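Local coordinates for protein L-asparaginase I (PDB 2OCD) that probably catalyses the hydrolysis of L-asparagine to L-aspartate and ammonium, working as a homotetramer, at residues N229-L232 with A237-L240; T115-P120 with L124-Q129. All coordinates share one frame; numbering follows the deposited sequence.

Contact 1: N229-L232 with A237-L240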
loop_
_atom_site.group_PDB
_atom_site.type_symbol
_atom_site.label_atom_id
_atom_site.label_comp_id
_atom_site.label_asym_id
_atom_site.label_seq_id
_atom_site.Cartn_x
_atom_site.Cartn_y
_atom_site.Cartn_z
ATOM N N ASN B 229 -5.295 -41.202 13.387
ATOM C CA ASN B 229 -3.966 -41.475 12.810
ATOM C C ASN B 229 -2.930 -40.505 13.285
ATOM O O ASN B 229 -1.799 -40.890 13.590
ATOM C CB ASN B 229 -3.993 -41.397 11.269
ATOM C CG ASN B 229 -4.715 -42.588 10.632
ATOM O OD1 ASN B 229 -5.028 -43.575 11.311
ATOM N ND2 ASN B 229 -5.004 -42.487 9.321
ATOM N N THR B 230 -3.306 -39.235 13.329
ATOM C CA THR B 230 -2.379 -38.192 13.745
ATOM C C THR B 230 -2.073 -38.264 15.257
ATOM O O THR B 230 -1.122 -37.639 15.715
ATOM C CB THR B 230 -2.955 -36.775 13.487
ATOM O OG1 THR B 230 -4.145 -36.591 14.294
ATOM C CG2 THR B 230 -3.276 -36.549 12.025
ATOM N N LEU B 231 -2.895 -38.967 16.035
ATOM C CA LEU B 231 -2.697 -39.013 17.483
ATOM C C LEU B 231 -1.965 -40.287 17.911
ATOM O O LEU B 231 -1.644 -40.448 19.076
ATOM C CB LEU B 231 -4.039 -38.848 18.246
ATOM C CG LEU B 231 -4.649 -37.443 18.254
ATOM C CD1 LEU B 231 -6.123 -37.493 18.508
ATOM C CD2 LEU B 231 -3.990 -36.503 19.256
ATOM N N LEU B 232 -1.696 -41.200 16.987
ATOM C CA LEU B 232 -1.043 -42.431 17.388
ATOM C C LEU B 232 0.338 -42.145 17.937
ATOM O O LEU B 232 0.962 -41.127 17.605
ATOM C CB LEU B 232 -0.945 -43.440 16.248
ATOM C CG LEU B 232 -2.209 -44.249 16.003
ATOM C CD1 LEU B 232 -2.045 -45.237 14.815
ATOM C CD2 LEU B 232 -2.613 -44.967 17.292
ATOM N N ALA B 237 2.600 -34.114 21.207
ATOM C CA ALA B 237 1.932 -32.817 21.061
ATOM C C ALA B 237 1.269 -32.706 19.691
ATOM O O ALA B 237 1.560 -33.484 18.776
ATOM C CB ALA B 237 2.885 -31.637 21.306
HETATM N N MSE B 238 0.378 -31.719 19.580
HETATM C CA MSE B 238 -0.603 -31.638 18.521
HETATM C C MSE B 238 -1.049 -30.190 18.331
HETATM O O MSE B 238 -1.695 -29.589 19.197
HETATM C CB MSE B 238 -1.788 -32.506 18.943
HETATM C CG MSE B 238 -3.158 -32.239 18.270
HETATM SE SE MSE B 238 -3.209 -32.984 16.497
HETATM C CE MSE B 238 -1.913 -34.478 16.719
ATOM N N ILE B 239 -0.717 -29.633 17.190
ATOM C CA ILE B 239 -1.189 -28.305 16.809
ATOM C C ILE B 239 -2.437 -28.427 15.905
ATOM O O ILE B 239 -2.433 -29.073 14.882
ATOM C CB ILE B 239 -0.076 -27.482 16.098
ATOM C CG1 ILE B 239 1.138 -27.351 17.014
ATOM C CG2 ILE B 239 -0.572 -26.082 15.703
ATOM C CD1 ILE B 239 2.340 -26.714 16.301
ATOM N N LEU B 240 -3.493 -27.746 16.314
ATOM C CA LEU B 240 -4.762 -27.789 15.638
ATOM C C LEU B 240 -4.971 -26.480 14.939
ATOM O O LEU B 240 -5.116 -25.504 15.620
ATOM C CB LEU B 240 -5.803 -27.940 16.693
ATOM C CG LEU B 240 -6.963 -28.854 16.466
ATOM C CD1 LEU B 240 -6.453 -30.275 16.205
ATOM C CD2 LEU B 240 -7.772 -28.697 17.782
#
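Met-238, present as selenomethionine, leaves its strand toward Thr-230 and Leu-231 with CG anti to the backbone N (chi1 159°), then turns at chi2 and again at chi3, so that the methyl CE becomes the part of the chain that meets the end of the helix. On the other side, Leu-231 sets CG beside its own backbone N (chi1 -73°), which swings its isopropyl end closer to the strand than its CB direction alone would suggest.

Everything converges on that one methyl. Met-238 CE lies 3.4 Å from the backbone Thr-230 O, the closest approach between the two segments. The hydroxyl of the same residue, Thr-230 OG1, is 3.9 Å from Met-238 CE, and Thr-230 CB stands slightly farther off, 4.1 Å from CE. A branch of the leucine, Leu-231 CD2, completes the grip at 3.9 Å from Met-238 CE, an apolar methyl-to-methyl touch. Both helix side chains cross the methionine at about a right angle, and each meets it at CE. The CA atoms of Leu-231 and Met-238 stay 7.7 Å apart, and the long side chain spans the gap. Because a methyl is what meets the helix end, the two segments are joined by van der Waals contact alone. Thr-230 OG1 is hydrogen-bonded within its own helix, to Ile-227 O.

This is the closing corner of a beta-alpha-beta unit, in which helix 224-231 connects the parallel strands 213-217 and 237-242. Ile-216 of the first strand touches both Thr-230 and Met-238, while Val-268 of strand 267-272 also packs on Met-238. Leu-231 also touches Gln-257 and Ala-261, linking the end of its helix to helix 252-263.

Contact 2: T115-P120 with L124-Q129; sequences TGSQIP and LRSDGQ
Asp-127, in the first turn of helix 127-141, turns its carboxylate onto the backbone of Ser-117, Gln-118 and Ile-119. From CB the chain swings CG between the backbone N and the carbonyl carbon (chi1 52°), and Asp-127 CG comes to rest 3.5 Å from Ser-117 CB. At the tip the two oxygens divide the work. Asp-127 OD2 takes a nearly straight hydrogen bond from Gln-118 N (2.9 Å, 165°) and grazes Ser-117 CA. Asp-127 OD1 accepts from Ile-119 N (3.1 Å), with a weak, bent second bond from Gln-118 N at 3.2 Å. The two principal bonds use syn lone pairs, so the carboxylate clasps two successive N-H groups and its rotation is fixed.

Beside this clasp, Ile-119 O is gripped twice: Ser-126 OG donates to it at 2.6 Å, and Ser-117 OG donates at 2.6 Å. The two hydroxyls come from opposite faces, each about 50° out of the carbonyl plane. Ser-126 is also the N-cap, its OG accepting from Gly-128 N at 2.9 Å. Pro-120, next in line, brings its ring to about 4 Å from the side chain of Thr-14, the predicted nucleophile. Ile-185 of a neighbouring subunit packs over Asp-127 and Gln-118, and Arg-125 is hydrogen-bonded to that same subunit.

A carboxylate holding backbone N-H groups at the start of a helix would probably be stabilised as the anion. Side chains of the helix start grip backbone N-H and C=O groups of the loop, with Ser-117 OG adding a bond within the loop.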
loop_
_atom_site.group_PDB
_atom_site.type_symbol
_atom_site.label_atom_id
_atom_site.label_comp_id
_atom_site.label_asym_id
_atom_site.label_seq_id
_atom_site.Cartn_x
_atom_site.Cartn_y
_atom_site.Cartn_z
ATOM N N THR B 115 19.652 -13.571 9.261
ATOM C CA THR B 115 19.378 -13.003 7.952
ATOM C C THR B 115 19.923 -13.867 6.835
ATOM O O THR B 115 20.494 -14.937 7.062
ATOM C CB THR B 115 19.874 -11.527 7.870
ATOM O OG1 THR B 115 19.328 -10.882 6.705
ATOM C CG2 THR B 115 21.329 -11.429 7.835
ATOM N N GLY B 116 19.720 -13.403 5.620
ATOM C CA GLY B 116 20.087 -14.159 4.423
ATOM C C GLY B 116 19.761 -13.343 3.194
ATOM O O GLY B 116 19.589 -12.109 3.258
ATOM N N SER B 117 19.669 -14.026 2.062
ATOM C CA SER B 117 19.303 -13.394 0.830
ATOM C C SER B 117 18.789 -14.412 -0.200
ATOM O O SER B 117 19.017 -15.599 -0.083
ATOM C CB SER B 117 20.506 -12.621 0.285
ATOM O OG SER B 117 21.436 -13.497 -0.350
ATOM N N GLN B 118 18.045 -13.911 -1.182
ATOM C CA GLN B 118 17.570 -14.725 -2.289
ATOM C C GLN B 118 18.694 -14.942 -3.257
ATOM O O GLN B 118 18.760 -15.970 -3.880
ATOM C CB GLN B 118 16.451 -14.019 -3.075
ATOM C CG GLN B 118 15.164 -13.842 -2.329
ATOM C CD GLN B 118 14.110 -13.056 -3.150
ATOM O OE1 GLN B 118 13.446 -12.131 -2.623
ATOM N NE2 GLN B 118 13.961 -13.418 -4.443
ATOM N N ILE B 119 19.526 -13.929 -3.437
ATOM C CA ILE B 119 20.543 -13.942 -4.483
ATOM C C ILE B 119 21.926 -14.036 -3.819
ATOM O O ILE B 119 22.213 -13.311 -2.866
ATOM C CB ILE B 119 20.470 -12.633 -5.334
ATOM C CG1 ILE B 119 19.077 -12.415 -5.961
ATOM C CG2 ILE B 119 21.479 -12.640 -6.409
ATOM C CD1 ILE B 119 18.640 -13.494 -6.915
ATOM N N PRO B 120 22.814 -14.895 -4.324
ATOM C CA PRO B 120 24.111 -14.867 -3.656
ATOM C C PRO B 120 24.757 -13.490 -3.698
ATOM O O PRO B 120 24.562 -12.782 -4.653
ATOM C CB PRO B 120 24.955 -15.852 -4.453
ATOM C CG PRO B 120 24.010 -16.598 -5.292
ATOM C CD PRO B 120 22.757 -15.832 -5.447
ATOM N N LEU B 124 25.396 -10.134 -9.228
ATOM C CA LEU B 124 25.144 -8.680 -9.321
ATOM C C LEU B 124 23.824 -8.275 -8.622
ATOM O O LEU B 124 22.864 -9.033 -8.615
ATOM C CB LEU B 124 25.137 -8.252 -10.795
ATOM C CG LEU B 124 24.956 -6.777 -11.196
ATOM C CD1 LEU B 124 25.975 -5.860 -10.559
ATOM C CD2 LEU B 124 25.017 -6.677 -12.696
ATOM N N ARG B 125 23.793 -7.089 -8.022
ATOM C CA ARG B 125 22.603 -6.565 -7.281
ATOM C C ARG B 125 21.877 -7.559 -6.342
ATOM O O ARG B 125 20.636 -7.574 -6.230
ATOM C CB ARG B 125 21.616 -5.838 -8.226
ATOM C CG ARG B 125 20.865 -6.675 -9.252
ATOM C CD ARG B 125 20.278 -5.791 -10.412
ATOM N NE ARG B 125 19.548 -4.661 -9.875
ATOM C CZ ARG B 125 18.283 -4.688 -9.482
ATOM N NH1 ARG B 125 17.552 -5.770 -9.610
ATOM N NH2 ARG B 125 17.725 -3.605 -8.967
ATOM N N SER B 126 22.672 -8.354 -5.634
ATOM C CA SER B 126 22.169 -9.175 -4.562
ATOM C C SER B 126 21.523 -8.382 -3.397
ATOM O O SER B 126 22.000 -7.354 -2.992
ATOM C CB SER B 126 23.309 -10.008 -3.997
ATOM O OG SER B 126 22.858 -10.827 -2.929
ATOM N N ASP B 127 20.468 -8.931 -2.822
ATOM C CA ASP B 127 19.866 -8.391 -1.625
ATOM C C ASP B 127 20.730 -8.697 -0.418
ATOM O O ASP B 127 20.611 -8.067 0.641
ATOM C CB ASP B 127 18.432 -8.940 -1.428
ATOM C CG ASP B 127 18.354 -10.474 -1.488
ATOM O OD1 ASP B 127 19.007 -11.127 -2.333
ATOM O OD2 ASP B 127 17.610 -11.042 -0.690
ATOM N N GLY B 128 21.613 -9.676 -0.567
ATOM C CA GLY B 128 22.565 -9.977 0.477
ATOM C C GLY B 128 23.365 -8.801 1.010
ATOM O O GLY B 128 23.630 -8.728 2.216
ATOM N N GLN B 129 23.782 -7.881 0.158
ATOM C CA GLN B 129 24.739 -6.908 0.680
ATOM C C GLN B 129 24.006 -5.973 1.626
ATOM O O GLN B 129 24.456 -5.759 2.734
ATOM C CB GLN B 129 25.550 -6.163 -0.398
ATOM C CG GLN B 129 24.736 -5.189 -1.236
ATOM C CD GLN B 129 25.526 -3.961 -1.693
ATOM O OE1 GLN B 129 25.121 -3.286 -2.664
ATOM N NE2 GLN B 129 26.648 -3.651 -0.991
#

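How the contacts relate
Followed from the N terminus, the chain builds three other strands of the large mixed sheet before it leaves strand 112-115. Contact 2 then closes the turn that folds this loop back onto the start of helix 127-141, within the N-terminal asparaginase range and beside the predicted active site. About a hundred residues later, contact 1 closes the short link between helix 224-231 and strand 237-242 in the four-stranded parallel sheet of the C-terminal range. The two loops lie in series and neither encloses the other. Their centres are 38 Å apart, on opposite sides of the chain's centre, and their nearest atoms about 23 Å, so each ties together its own sheet-and-helix region.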